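Local coordinates for SusD-like carbohydrate binding protein BF1063 (Bacteroides fragilis NCTC 9343, PDB 3I4G) that probably binds carbohydrate at the outer membrane as a member of the SusD family, which serves glycan uptake in Bacteroides, at residues R67-N71 with P72-I76; F127-A130 with T131-Y135; A202-G205 with R206-L210; P308-L311 with G312-R315; I323-N326 with G327-F330. One frame throughout, in Å; residues are numbered along the deposited sequence.

Contact 1 of 5, residues R67-N71 with P72-I76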
loop_
_atom_site.group_PDB
_atom_site.type_symbol
_atom_site.label_atom_id
_atom_site.label_comp_id
_atom_site.label_asym_id
_atom_site.label_seq_id
_atom_site.Cartn_x
_atom_site.Cartn_y
_atom_site.Cartn_z
ATOM N N ARG A 67 -3.436 -18.089 0.173
ATOM C CA ARG A 67 -3.036 -19.127 -0.794
ATOM C C ARG A 67 -1.769 -19.860 -0.337
ATOM O O ARG A 67 -1.480 -20.943 -0.853
ATOM C CB ARG A 67 -2.867 -18.555 -2.205
ATOM C CG ARG A 67 -4.192 -18.014 -2.736
ATOM C CD ARG A 67 -4.105 -17.177 -3.975
ATOM N NE ARG A 67 -3.373 -15.953 -3.712
ATOM C CZ ARG A 67 -3.248 -14.945 -4.550
ATOM N NH1 ARG A 67 -3.764 -15.006 -5.772
ATOM N NH2 ARG A 67 -2.583 -13.872 -4.174
ATOM N N GLY A 68 -1.026 -19.292 0.614
ATOM C CA GLY A 68 0.055 -20.017 1.231
ATOM C C GLY A 68 1.448 -19.862 0.676
ATOM O O GLY A 68 1.708 -19.113 -0.277
ATOM N N GLU A 69 2.352 -20.621 1.284
ATOM C CA GLU A 69 3.776 -20.495 1.036
ATOM C C GLU A 69 4.192 -20.913 -0.351
ATOM O O GLU A 69 5.259 -20.474 -0.799
ATOM C CB GLU A 69 4.558 -21.313 2.075
ATOM C CG GLU A 69 4.428 -20.765 3.512
ATOM C CD GLU A 69 4.728 -21.807 4.524
ATOM O OE1 GLU A 69 3.929 -22.767 4.647
ATOM O OE2 GLU A 69 5.731 -21.645 5.242
ATOM N N ASN A 70 3.409 -21.748 -1.026
ATOM C CA ASN A 70 3.741 -22.155 -2.390
ATOM C C ASN A 70 3.133 -21.226 -3.440
ATOM O O ASN A 70 3.421 -21.345 -4.636
ATOM C CB ASN A 70 3.299 -23.597 -2.625
ATOM C CG ASN A 70 4.082 -24.590 -1.785
ATOM O OD1 ASN A 70 3.503 -25.429 -1.103
ATOM N ND2 ASN A 70 5.399 -24.482 -1.819
ATOM N N ASN A 71 2.361 -20.246 -3.013
ATOM C CA ASN A 71 1.747 -19.347 -3.968
ATOM C C ASN A 71 2.828 -18.410 -4.521
ATOM O O ASN A 71 3.579 -17.833 -3.766
ATOM C CB ASN A 71 0.639 -18.524 -3.350
ATOM C CG ASN A 71 0.015 -17.621 -4.375
ATOM O OD1 ASN A 71 0.422 -16.486 -4.496
ATOM N ND2 ASN A 71 -0.880 -18.159 -5.177
ATOM N N PRO A 72 2.927 -18.227 -5.846
ATOM C CA PRO A 72 4.043 -17.409 -6.375
ATOM C C PRO A 72 4.016 -15.951 -5.958
ATOM O O PRO A 72 5.070 -15.306 -5.946
ATOM C CB PRO A 72 3.903 -17.598 -7.906
ATOM C CG PRO A 72 3.225 -18.943 -8.043
ATOM C CD PRO A 72 2.201 -18.933 -6.906
ATOM N N PHE A 73 2.863 -15.397 -5.569
ATOM C CA PHE A 73 2.869 -14.017 -5.090
ATOM C C PHE A 73 3.639 -13.932 -3.791
ATOM O O PHE A 73 4.531 -13.122 -3.635
ATOM C CB PHE A 73 1.435 -13.513 -4.900
ATOM C CG PHE A 73 1.316 -12.059 -4.525
ATOM C CD1 PHE A 73 1.766 -11.051 -5.364
ATOM C CD2 PHE A 73 0.671 -11.698 -3.347
ATOM C CE1 PHE A 73 1.589 -9.722 -5.025
ATOM C CE2 PHE A 73 0.488 -10.398 -3.024
ATOM C CZ PHE A 73 0.922 -9.410 -3.855
ATOM N N PHE A 74 3.318 -14.811 -2.856
ATOM C CA PHE A 74 4.046 -14.889 -1.588
ATOM C C PHE A 74 5.536 -15.142 -1.802
ATOM O O PHE A 74 6.395 -14.615 -1.066
ATOM C CB PHE A 74 3.404 -15.985 -0.716
ATOM C CG PHE A 74 4.088 -16.190 0.594
ATOM C CD1 PHE A 74 3.765 -15.399 1.707
ATOM C CD2 PHE A 74 5.045 -17.165 0.738
ATOM C CE1 PHE A 74 4.403 -15.608 2.939
ATOM C CE2 PHE A 74 5.633 -17.384 1.968
ATOM C CZ PHE A 74 5.301 -16.608 3.051
ATOM N N LYS A 75 5.878 -15.881 -2.849
ATOM C CA LYS A 75 7.263 -16.188 -3.128
ATOM C C LYS A 75 8.089 -14.957 -3.510
ATOM O O LYS A 75 9.305 -15.039 -3.469
ATOM C CB LYS A 75 7.386 -17.248 -4.215
ATOM C CG LYS A 75 6.928 -18.595 -3.778
ATOM C CD LYS A 75 7.224 -19.602 -4.893
ATOM C CE LYS A 75 6.740 -20.976 -4.564
ATOM N NZ LYS A 75 7.128 -21.977 -5.607
ATOM N N ILE A 76 7.471 -13.834 -3.862
ATOM C CA ILE A 76 8.221 -12.633 -4.209
ATOM C C ILE A 76 9.189 -12.273 -3.102
ATOM O O ILE A 76 10.326 -11.863 -3.400
ATOM C CB ILE A 76 7.266 -11.463 -4.498
ATOM C CG1 ILE A 76 6.606 -11.714 -5.862
ATOM C CG2 ILE A 76 8.035 -10.145 -4.500
ATOM C CD1 ILE A 76 5.489 -10.771 -6.202
#
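Asn71 closes a type I beta turn that starts at Gly68 and at once becomes the N-cap of the weakly bonded helix entered at Pro72. The turn is joined by Asn71 N to Gly68 O at 3.0 Å, and the first helical turn by Lys75 N, which donates to Asn71 O at 3.2 Å. Gly68 itself has a positive phi. The capping bond uses the side-chain oxygen: Phe73 N donates to Asn71 OD1 over 2.9 Å, with an N-H...O angle of 143°. Its donor stands 44° out of the amide carbonyl plane rather than on a lone pair, and the amide reaches it because CG is anti to the backbone N (chi1 -179°).

Asn71 OD1 also rests against Phe73 CB and over one face of the Arg67 guanidinium, toward the rim. Arg67 NH2 approaches the Phe73 ring obliquely, 4.0 Å from CD2, while its charge is met by a salt bridge to Asp65 and further bonds to His51 and the Tyr42 carbonyl. The Phe73 ring meets that of Phe87 on helix 86-109. On the other flank, Phe74 lies beside Glu69 and points the same way; Phe74 CD2 is 3.6 Å from Glu69 CA, and Phe74 CB lies as near to Gly68 O. The Glu69 carboxylate is engaged by Lys502 N. The extended Lys75 chain runs back along the turn, bringing its CE to 3.3 Å from Asn70 O.

Contact 2 of 5, residues F127-A130 with T131-Y135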
loop_
_atom_site.group_PDB
_atom_site.type_symbol
_atom_site.label_atom_id
_atom_site.label_comp_id
_atom_site.label_asym_id
_atom_site.label_seq_id
_atom_site.Cartn_x
_atom_site.Cartn_y
_atom_site.Cartn_z
ATOM N N PHE A 127 2.799 12.788 -14.701
ATOM C CA PHE A 127 2.679 12.230 -13.357
ATOM C C PHE A 127 2.446 10.743 -13.424
ATOM O O PHE A 127 3.132 9.968 -12.778
ATOM C CB PHE A 127 1.530 12.899 -12.605
ATOM C CG PHE A 127 1.130 12.167 -11.342
ATOM C CD1 PHE A 127 1.888 12.289 -10.189
ATOM C CD2 PHE A 127 0.004 11.362 -11.320
ATOM C CE1 PHE A 127 1.525 11.613 -9.029
ATOM C CE2 PHE A 127 -0.350 10.695 -10.145
ATOM C CZ PHE A 127 0.426 10.826 -9.007
ATOM N N LEU A 128 1.467 10.332 -14.216
ATOM C CA LEU A 128 1.125 8.919 -14.334
ATOM C C LEU A 128 2.297 8.100 -14.871
ATOM O O LEU A 128 2.604 7.038 -14.322
ATOM C CB LEU A 128 -0.122 8.733 -15.197
ATOM C CG LEU A 128 -1.408 9.238 -14.566
ATOM C CD1 LEU A 128 -2.532 9.267 -15.596
ATOM C CD2 LEU A 128 -1.834 8.385 -13.316
ATOM N N ARG A 129 2.984 8.587 -15.901
ATOM C CA ARG A 129 4.130 7.871 -16.431
ATOM C C ARG A 129 5.225 7.751 -15.379
ATOM O O ARG A 129 5.838 6.681 -15.196
ATOM C CB ARG A 129 4.655 8.597 -17.681
ATOM C CG ARG A 129 5.910 7.952 -18.252
ATOM C CD ARG A 129 6.392 8.645 -19.531
ATOM N NE ARG A 129 6.827 10.010 -19.300
ATOM C CZ ARG A 129 7.367 10.784 -20.240
ATOM N NH1 ARG A 129 7.540 10.334 -21.466
ATOM N NH2 ARG A 129 7.754 12.002 -19.940
ATOM N N ALA A 130 5.496 8.837 -14.681
ATOM C CA ALA A 130 6.540 8.812 -13.675
ATOM C C ALA A 130 6.241 7.879 -12.503
ATOM O O ALA A 130 7.175 7.252 -11.982
ATOM C CB ALA A 130 6.838 10.206 -13.163
ATOM N N THR A 131 4.975 7.750 -12.123
ATOM C CA THR A 131 4.657 6.803 -11.073
ATOM C C THR A 131 5.038 5.391 -11.493
ATOM O O THR A 131 5.488 4.618 -10.669
ATOM C CB THR A 131 3.191 6.790 -10.605
ATOM O OG1 THR A 131 2.314 6.374 -11.659
ATOM C CG2 THR A 131 2.757 8.118 -10.002
ATOM N N GLN A 132 4.903 5.040 -12.760
ATOM C CA GLN A 132 5.259 3.684 -13.178
ATOM C C GLN A 132 6.742 3.454 -13.036
ATOM O O GLN A 132 7.146 2.400 -12.559
ATOM C CB GLN A 132 4.802 3.436 -14.623
ATOM C CG GLN A 132 3.324 3.710 -14.861
ATOM C CD GLN A 132 2.422 2.941 -13.927
ATOM O OE1 GLN A 132 2.152 1.763 -14.148
ATOM N NE2 GLN A 132 1.925 3.614 -12.878
ATOM N N TYR A 133 7.565 4.418 -13.454
ATOM C CA TYR A 133 9.002 4.294 -13.292
ATOM C C TYR A 133 9.390 4.287 -11.800
ATOM O O TYR A 133 10.332 3.626 -11.433
ATOM C CB TYR A 133 9.742 5.383 -14.086
ATOM C CG TYR A 133 9.751 5.064 -15.548
ATOM C CD1 TYR A 133 10.478 3.990 -16.014
ATOM C CD2 TYR A 133 8.998 5.800 -16.461
ATOM C CE1 TYR A 133 10.473 3.659 -17.346
ATOM C CE2 TYR A 133 9.020 5.495 -17.814
ATOM C CZ TYR A 133 9.749 4.415 -18.235
ATOM O OH TYR A 133 9.790 4.028 -19.605
ATOM N N PHE A 134 8.663 5.017 -10.954
ATOM C CA PHE A 134 8.907 5.021 -9.525
ATOM C C PHE A 134 8.766 3.618 -8.951
ATOM O O PHE A 134 9.646 3.160 -8.212
ATOM C CB PHE A 134 7.937 6.016 -8.833
ATOM C CG PHE A 134 7.853 5.829 -7.347
ATOM C CD1 PHE A 134 8.768 6.405 -6.498
ATOM C CD2 PHE A 134 6.868 5.029 -6.802
ATOM C CE1 PHE A 134 8.718 6.187 -5.161
ATOM C CE2 PHE A 134 6.800 4.812 -5.446
ATOM C CZ PHE A 134 7.741 5.392 -4.634
ATOM N N TYR A 135 7.695 2.942 -9.281
ATOM C CA TYR A 135 7.519 1.581 -8.797
ATOM C C TYR A 135 8.484 0.576 -9.472
ATOM O O TYR A 135 9.063 -0.264 -8.800
ATOM C CB TYR A 135 6.065 1.137 -8.945
ATOM C CG TYR A 135 5.087 1.858 -8.070
ATOM C CD1 TYR A 135 5.059 1.617 -6.706
ATOM C CD2 TYR A 135 4.160 2.738 -8.586
ATOM C CE1 TYR A 135 4.166 2.293 -5.895
ATOM C CE2 TYR A 135 3.280 3.416 -7.789
ATOM C CZ TYR A 135 3.302 3.187 -6.436
ATOM O OH TYR A 135 2.400 3.842 -5.629
#
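Thr131 sets its methyl over the ring of Phe127, one turn earlier in helix 116-139, where every residue in contact is buried. Thr131 N donates to Phe127 O at 3.0 Å, and Phe134 N to Ala130 O at 2.9 Å, both regular i+4 to i helical bonds. The hydroxyl of Thr131 finds a partner within the helix as well: OG1 donates to Leu128 O over 2.8 Å, tilted 24° from the carbonyl plane. OG1 sits between the backbone N and the carbonyl carbon (chi1 64°), which turns it back on Leu128 O and directs CG2 to the Phe127 ring. CG2 makes a CH-pi contact over one face, 3.9 Å from the Phe127 centroid. OG1 accepts in turn from Gln132 NE2 at 3.0 Å, close to the amide plane, so the hydroxyl acts as both donor and acceptor of hydrogen bonds. Leu128 O receives a further, weak bond from Gln132 N, and Arg129 O accepts weak bonds from Gln132 N and Tyr133 N.

Arg129 CG touches Tyr133 CE2 at 4.0 Å, whereas its guanidinium is held by Asn103 and by a salt bridge to Glu173. Tyr133 OH bonds to the Val146 carbonyl. Arg129 and Tyr133 also pack on helix 86-109, while Phe127 and Ala130 pack on helix 163-180 and Phe134 turns to helix 197-211.

Contact 3 of 5, residues A202-G205 with R206-L210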
loop_
_atom_site.group_PDB
_atom_site.type_symbol
_atom_site.label_atom_id
_atom_site.label_comp_id
_atom_site.label_asym_id
_atom_site.label_seq_id
_atom_site.Cartn_x
_atom_site.Cartn_y
_atom_site.Cartn_z
ATOM N N ALA A 202 4.019 14.380 -3.285
ATOM C CA ALA A 202 4.168 13.252 -2.384
ATOM C C ALA A 202 4.997 12.170 -3.046
ATOM O O ALA A 202 5.858 11.568 -2.410
ATOM C CB ALA A 202 2.808 12.718 -1.971
ATOM N N PHE A 203 4.754 11.914 -4.338
ATOM C CA PHE A 203 5.605 10.974 -5.050
ATOM C C PHE A 203 7.028 11.494 -5.229
ATOM O O PHE A 203 7.972 10.709 -5.180
ATOM C CB PHE A 203 4.993 10.559 -6.390
ATOM C CG PHE A 203 4.010 9.448 -6.246
ATOM C CD1 PHE A 203 4.450 8.138 -6.310
ATOM C CD2 PHE A 203 2.663 9.674 -6.014
ATOM C CE1 PHE A 203 3.579 7.071 -6.152
ATOM C CE2 PHE A 203 1.778 8.593 -5.879
ATOM C CZ PHE A 203 2.257 7.301 -5.907
ATOM N N LEU A 204 7.179 12.793 -5.395
ATOM C CA LEU A 204 8.517 13.392 -5.379
ATOM C C LEU A 204 9.208 13.080 -4.066
ATOM O O LEU A 204 10.375 12.674 -4.047
ATOM C CB LEU A 204 8.432 14.914 -5.562
ATOM C CG LEU A 204 9.708 15.711 -5.459
ATOM C CD1 LEU A 204 10.727 15.226 -6.509
ATOM C CD2 LEU A 204 9.415 17.192 -5.645
ATOM N N GLY A 205 8.536 13.319 -2.948
ATOM C CA GLY A 205 9.103 12.992 -1.655
ATOM C C GLY A 205 9.468 11.540 -1.507
ATOM O O GLY A 205 10.555 11.228 -0.999
ATOM N N ARG A 206 8.602 10.620 -1.934
ATOM C CA ARG A 206 8.947 9.213 -1.853
ATOM C C ARG A 206 10.162 8.892 -2.740
ATOM O O ARG A 206 11.020 8.075 -2.359
ATOM C CB ARG A 206 7.780 8.305 -2.289
ATOM C CG ARG A 206 6.589 8.197 -1.356
ATOM C CD ARG A 206 5.646 7.157 -1.912
ATOM N NE ARG A 206 4.545 6.817 -1.023
ATOM C CZ ARG A 206 3.698 5.861 -1.314
ATOM N NH1 ARG A 206 3.791 5.223 -2.482
ATOM N NH2 ARG A 206 2.745 5.556 -0.469
ATOM N N THR A 207 10.237 9.511 -3.904
ATOM C CA THR A 207 11.395 9.305 -4.804
ATOM C C THR A 207 12.662 9.742 -4.096
ATOM O O THR A 207 13.674 9.033 -4.102
ATOM C CB THR A 207 11.199 10.084 -6.098
ATOM O OG1 THR A 207 10.051 9.579 -6.778
ATOM C CG2 THR A 207 12.427 9.963 -7.033
ATOM N N CYS A 208 12.637 10.897 -3.456
ATOM C CA CYS A 208 13.816 11.373 -2.759
ATOM C C CYS A 208 14.220 10.445 -1.604
ATOM O O CYS A 208 15.404 10.261 -1.334
ATOM C CB CYS A 208 13.603 12.786 -2.225
ATOM S SG CYS A 208 13.420 14.103 -3.438
HETATM N N MSE A 209 13.260 9.867 -0.894
HETATM C CA MSE A 209 13.624 8.943 0.179
HETATM C C MSE A 209 14.305 7.693 -0.417
HETATM O O MSE A 209 15.202 7.131 0.191
HETATM C CB MSE A 209 12.416 8.580 1.061
HETATM C CG MSE A 209 11.818 9.772 1.844
HETATM SE SE MSE A 209 10.663 9.202 3.315
HETATM C CE MSE A 209 9.606 7.930 2.372
ATOM N N LEU A 210 13.885 7.239 -1.594
ATOM C CA LEU A 210 14.562 6.112 -2.232
ATOM C C LEU A 210 16.001 6.441 -2.601
ATOM O O LEU A 210 16.892 5.583 -2.564
ATOM C CB LEU A 210 13.826 5.666 -3.505
ATOM C CG LEU A 210 12.554 4.899 -3.360
ATOM C CD1 LEU A 210 12.011 4.607 -4.767
ATOM C CD2 LEU A 210 12.788 3.601 -2.557
#
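Phe203 and Arg206 lie side by side on helix 197-211 and point the same way, their ring and guanidinium planes 59° apart. Arg206 NH1 comes obliquely to 4.1 Å from Phe203 CE1. With CZ 5.4 Å from the Phe203 centroid, this is a long cation-pi approach and at most a weak attraction. The arginine is extended from CG to NE; its strongest polar partner is Glu389, through a salt bridge, and it also makes a cation-pi contact with Trp456.

Thr207 turns its hydroxyl back on the preceding turn. OG1, anti to its own carbonyl carbon and beside N (chi1 -63°), thereby points back at Phe203 O, to which it donates at 2.9 Å. Thr207 N donates to the same oxygen, also at 2.9 Å, from the opposite face of its plane, so one buried carbonyl is gripped twice. Farther round, Leu204 CD1 meets Cys208 SG at 4.2 Å, and CG of the selenomethionine Met209 lies 3.4 Å from Gly205 O.

These directions spread the residues over several neighbours. Leu204 and Thr207 pack on helix 163-180, Phe203 on helix 116-139 and strand 380-386, and Met209 with Leu210 on helix 454-461.

Contact 4 of 5, residues P308-L311 with G312-R315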
loop_
_atom_site.group_PDB
_atom_site.type_symbol
_atom_site.label_atom_id
_atom_site.label_comp_id
_atom_site.label_asym_id
_atom_site.label_seq_id
_atom_site.Cartn_x
_atom_site.Cartn_y
_atom_site.Cartn_z
ATOM N N PRO A 308 -6.702 -12.203 26.418
ATOM C CA PRO A 308 -6.938 -13.121 25.300
ATOM C C PRO A 308 -8.406 -13.225 24.893
ATOM O O PRO A 308 -8.655 -13.658 23.781
ATOM C CB PRO A 308 -6.417 -14.484 25.805
ATOM C CG PRO A 308 -6.173 -14.339 27.166
ATOM C CD PRO A 308 -6.105 -12.909 27.570
ATOM N N SER A 309 -9.330 -12.762 25.745
ATOM C CA SER A 309 -10.766 -12.770 25.399
ATOM C C SER A 309 -11.189 -11.525 24.615
ATOM O O SER A 309 -12.320 -11.443 24.145
ATOM C CB SER A 309 -11.645 -12.917 26.650
ATOM O OG SER A 309 -11.651 -11.742 27.450
ATOM N N ASN A 310 -10.315 -10.526 24.524
ATOM C CA ASN A 310 -10.621 -9.307 23.774
ATOM C C ASN A 310 -9.305 -8.713 23.328
ATOM O O ASN A 310 -8.701 -7.884 23.987
ATOM C CB ASN A 310 -11.445 -8.333 24.601
ATOM C CG ASN A 310 -11.905 -7.147 23.774
ATOM O OD1 ASN A 310 -11.367 -6.851 22.673
ATOM N ND2 ASN A 310 -12.915 -6.453 24.279
ATOM N N LEU A 311 -8.870 -9.157 22.163
ATOM C CA LEU A 311 -7.522 -8.823 21.713
ATOM C C LEU A 311 -7.252 -7.365 21.485
ATOM O O LEU A 311 -6.088 -6.964 21.575
ATOM C CB LEU A 311 -7.190 -9.602 20.443
ATOM C CG LEU A 311 -7.083 -11.115 20.577
ATOM C CD1 LEU A 311 -6.620 -11.719 19.239
ATOM C CD2 LEU A 311 -6.133 -11.567 21.709
ATOM N N GLY A 312 -8.276 -6.557 21.226
ATOM C CA GLY A 312 -8.048 -5.126 21.007
ATOM C C GLY A 312 -8.233 -4.249 22.227
ATOM O O GLY A 312 -8.005 -3.038 22.166
ATOM N N LYS A 313 -8.611 -4.848 23.340
ATOM C CA LYS A 313 -8.910 -4.077 24.543
ATOM C C LYS A 313 -7.652 -3.465 25.153
ATOM O O LYS A 313 -6.626 -4.136 25.309
ATOM C CB LYS A 313 -9.603 -4.969 25.577
ATOM C CG LYS A 313 -9.971 -4.226 26.885
ATOM C CD LYS A 313 -10.705 -5.114 27.863
ATOM C CE LYS A 313 -11.019 -4.340 29.163
ATOM N NZ LYS A 313 -11.650 -5.249 30.143
ATOM N N ASP A 314 -7.755 -2.179 25.489
ATOM C CA ASP A 314 -6.655 -1.426 26.114
ATOM C C ASP A 314 -5.474 -1.270 25.143
ATOM O O ASP A 314 -4.341 -1.045 25.548
ATOM C CB ASP A 314 -6.201 -2.046 27.446
ATOM C CG ASP A 314 -5.647 -1.014 28.422
ATOM O OD1 ASP A 314 -5.478 0.161 28.038
ATOM O OD2 ASP A 314 -5.430 -1.389 29.607
ATOM N N ARG A 315 -5.762 -1.344 23.840
ATOM C CA ARG A 315 -4.771 -1.128 22.812
ATOM C C ARG A 315 -5.117 0.077 21.968
ATOM O O ARG A 315 -6.263 0.502 21.896
ATOM C CB ARG A 315 -4.658 -2.346 21.870
ATOM C CG ARG A 315 -4.325 -3.670 22.567
ATOM C CD ARG A 315 -2.897 -3.734 23.135
ATOM N NE ARG A 315 -1.871 -3.811 22.086
ATOM C CZ ARG A 315 -1.631 -4.877 21.343
ATOM N NH1 ARG A 315 -2.346 -5.983 21.485
ATOM N NH2 ARG A 315 -0.698 -4.825 20.414
HETATM O O HOH W 1 -6.207 -7.209 25.161
HETATM O O HOH W 2 -3.877 -6.853 23.894
#
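Asn310 lays its amide against the root of Lys313, CG resting 3.6 Å from Lys313 CB, and the two side chains cross at about a right angle. With CG anti to the backbone N (chi1 -173°), the Asn310 amide curls forward over the chain that follows. OD1 then receives a weak bond from Gly312 N at 3.4 Å, in the manner of an Asx turn. The backbone repeats the reversal: Lys313 N donates to Asn310 O over 3.1 Å, nearly straight at 163°, though from 53° above the carbonyl plane. The Lys313 chain beyond CB is fully extended and leads away from the turn.

Two beta turns overlap here in a loop between helix 285-288 and helix 317-322. The first, type I, spans Asn310 to Lys313; the second, type II, spans Gly312 to Arg315 and shares two residues with it. Asp314 occupies the third position of the second turn with a positive phi, and Arg315 N returns to Gly312 O at 3.3 Å.

Water knits the turns further. One molecule lies 2.8 Å from Asn310 O and near Lys313 O as well. A second donates to Leu311 O at 3.2 Å and accepts from Arg315 NH1 at 3.0 Å, linking a carbonyl of the first turn to the guanidinium at the end of the second. Bends at chi2 and chi3 fold the Arg315 chain back, and its NH2 donates to the carbonyls of Tyr288 and Tyr291, with the rings of Tyr288 and Phe299 in cation-pi contact.

Contact 5 of 5, residues I323-N326 with G327-F330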
loop_
_atom_site.group_PDB
_atom_site.type_symbol
_atom_site.label_atom_id
_atom_site.label_comp_id
_atom_site.label_asym_id
_atom_site.label_seq_id
_atom_site.Cartn_x
_atom_site.Cartn_y
_atom_site.Cartn_z
ATOM N N ILE A 323 -7.892 -4.374 12.013
ATOM C CA ILE A 323 -7.986 -5.833 11.953
ATOM C C ILE A 323 -9.065 -6.343 12.864
ATOM O O ILE A 323 -9.488 -5.633 13.795
ATOM C CB ILE A 323 -6.600 -6.497 12.314
ATOM C CG1 ILE A 323 -6.207 -6.262 13.779
ATOM C CG2 ILE A 323 -5.528 -5.981 11.380
ATOM C CD1 ILE A 323 -4.904 -6.973 14.207
ATOM N N TYR A 324 -9.520 -7.575 12.628
ATOM C CA TYR A 324 -10.452 -8.242 13.563
ATOM C C TYR A 324 -9.981 -9.689 13.742
ATOM O O TYR A 324 -9.007 -10.143 13.090
ATOM C CB TYR A 324 -11.936 -8.057 13.178
ATOM C CG TYR A 324 -12.397 -8.630 11.864
ATOM C CD1 TYR A 324 -12.283 -7.885 10.706
ATOM C CD2 TYR A 324 -13.042 -9.850 11.793
ATOM C CE1 TYR A 324 -12.760 -8.341 9.510
ATOM C CE2 TYR A 324 -13.508 -10.336 10.586
ATOM C CZ TYR A 324 -13.353 -9.583 9.459
ATOM O OH TYR A 324 -13.818 -10.072 8.259
ATOM N N TYR A 325 -10.638 -10.387 14.664
ATOM C CA TYR A 325 -10.162 -11.646 15.235
ATOM C C TYR A 325 -11.346 -12.366 15.859
ATOM O O TYR A 325 -12.451 -11.814 15.923
ATOM C CB TYR A 325 -9.078 -11.356 16.293
ATOM C CG TYR A 325 -9.437 -10.151 17.142
ATOM C CD1 TYR A 325 -10.322 -10.275 18.186
ATOM C CD2 TYR A 325 -8.917 -8.891 16.878
ATOM C CE1 TYR A 325 -10.725 -9.189 18.914
ATOM C CE2 TYR A 325 -9.318 -7.776 17.650
ATOM C CZ TYR A 325 -10.212 -7.940 18.669
ATOM O OH TYR A 325 -10.626 -6.836 19.400
ATOM N N ASN A 326 -11.134 -13.581 16.322
ATOM C CA ASN A 326 -12.188 -14.376 16.926
ATOM C C ASN A 326 -12.869 -13.624 18.042
ATOM O O ASN A 326 -12.208 -13.112 18.938
ATOM C CB ASN A 326 -11.610 -15.691 17.459
ATOM C CG ASN A 326 -12.670 -16.659 17.879
ATOM O OD1 ASN A 326 -13.680 -16.788 17.179
ATOM N ND2 ASN A 326 -12.451 -17.402 18.970
ATOM N N GLY A 327 -14.197 -13.580 17.976
ATOM C CA GLY A 327 -14.998 -12.880 18.983
ATOM C C GLY A 327 -15.324 -11.446 18.716
ATOM O O GLY A 327 -16.221 -10.896 19.341
ATOM N N ALA A 328 -14.636 -10.820 17.772
ATOM C CA ALA A 328 -14.933 -9.455 17.370
ATOM C C ALA A 328 -16.216 -9.400 16.569
ATOM O O ALA A 328 -16.596 -10.386 15.951
ATOM C CB ALA A 328 -13.755 -8.872 16.527
ATOM N N ILE A 329 -16.875 -8.246 16.601
ATOM C CA ILE A 329 -18.034 -7.973 15.776
ATOM C C ILE A 329 -17.577 -7.282 14.504
ATOM O O ILE A 329 -16.816 -6.324 14.539
ATOM C CB ILE A 329 -19.054 -7.107 16.528
ATOM C CG1 ILE A 329 -19.535 -7.844 17.780
ATOM C CG2 ILE A 329 -20.243 -6.754 15.605
ATOM C CD1 ILE A 329 -20.348 -9.091 17.542
ATOM N N PHE A 330 -18.070 -7.768 13.377
ATOM C CA PHE A 330 -17.798 -7.212 12.044
ATOM C C PHE A 330 -19.058 -7.320 11.223
ATOM O O PHE A 330 -19.635 -8.394 11.107
ATOM C CB PHE A 330 -16.635 -7.955 11.386
ATOM C CG PHE A 330 -16.309 -7.433 10.023
ATOM C CD1 PHE A 330 -15.572 -6.284 9.825
ATOM C CD2 PHE A 330 -16.785 -8.087 8.913
ATOM C CE1 PHE A 330 -15.306 -5.820 8.538
ATOM C CE2 PHE A 330 -16.488 -7.622 7.630
ATOM C CZ PHE A 330 -15.758 -6.500 7.453
#
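Tyr324 CB touches Ala328 CB at 3.9 Å across a type II turn running from Tyr325 to Ala328. Its CG stands between the backbone N and the carbonyl carbon (chi1 63°), and the ring that follows stacks on Phe330. CE1 and CZ lie over the Phe330 ring, CE1 3.5 Å from Phe330 CD1, while CD1 falls outside its rim. Phe330 CB stands over the face of the Tyr324 ring in a CH-pi contact, nearly above its centre, 4.0 Å from the centroid, with CD2 and CE2 its nearest atoms. At the tip, OH comes to 3.6 Å from Phe330 CD2. The rings form an offset stack, centroids 4.3 Å apart and planes 12° from parallel.

Ala328 CB also sits over one face of the Tyr325 ring, and its N donates to Tyr325 O at 3.0 Å. Gly327 fills the third turn position with a positive phi. Within the turn, the Asn326 amide bonds to Met337 N and Tyr341 OH; before it, the Tyr324 backbone pairs with Met361.

Across the reversal, one backbone hydrogen bond is joined by aromatic and methyl surfaces, which suggests that dispersion between largely buried groups contributes much of the contact.

The five local contacts fall into two touching pairs and one separate cap. Contacts 2 and 3 have centres about 11 Å apart and meet where Phe134 packs against helix 197-211, its CD1 3.4 Å from Thr207 OG1. Contacts 4 and 5, with centres about 10 Å apart, meet at Tyr325: its OH, bonded to Asp320, takes part in weak hydrogen bonds with Gly312 N and Asn310 OD1. The pairs lie on opposite sides of the chain's centre, contacts 2 and 4 about 41 Å apart between centres. Contact 1 touches neither pair; there the Arg67 side chain comes within about 4 Å, nearest atoms, of a bound HEPES buffer molecule, probably from crystallisation.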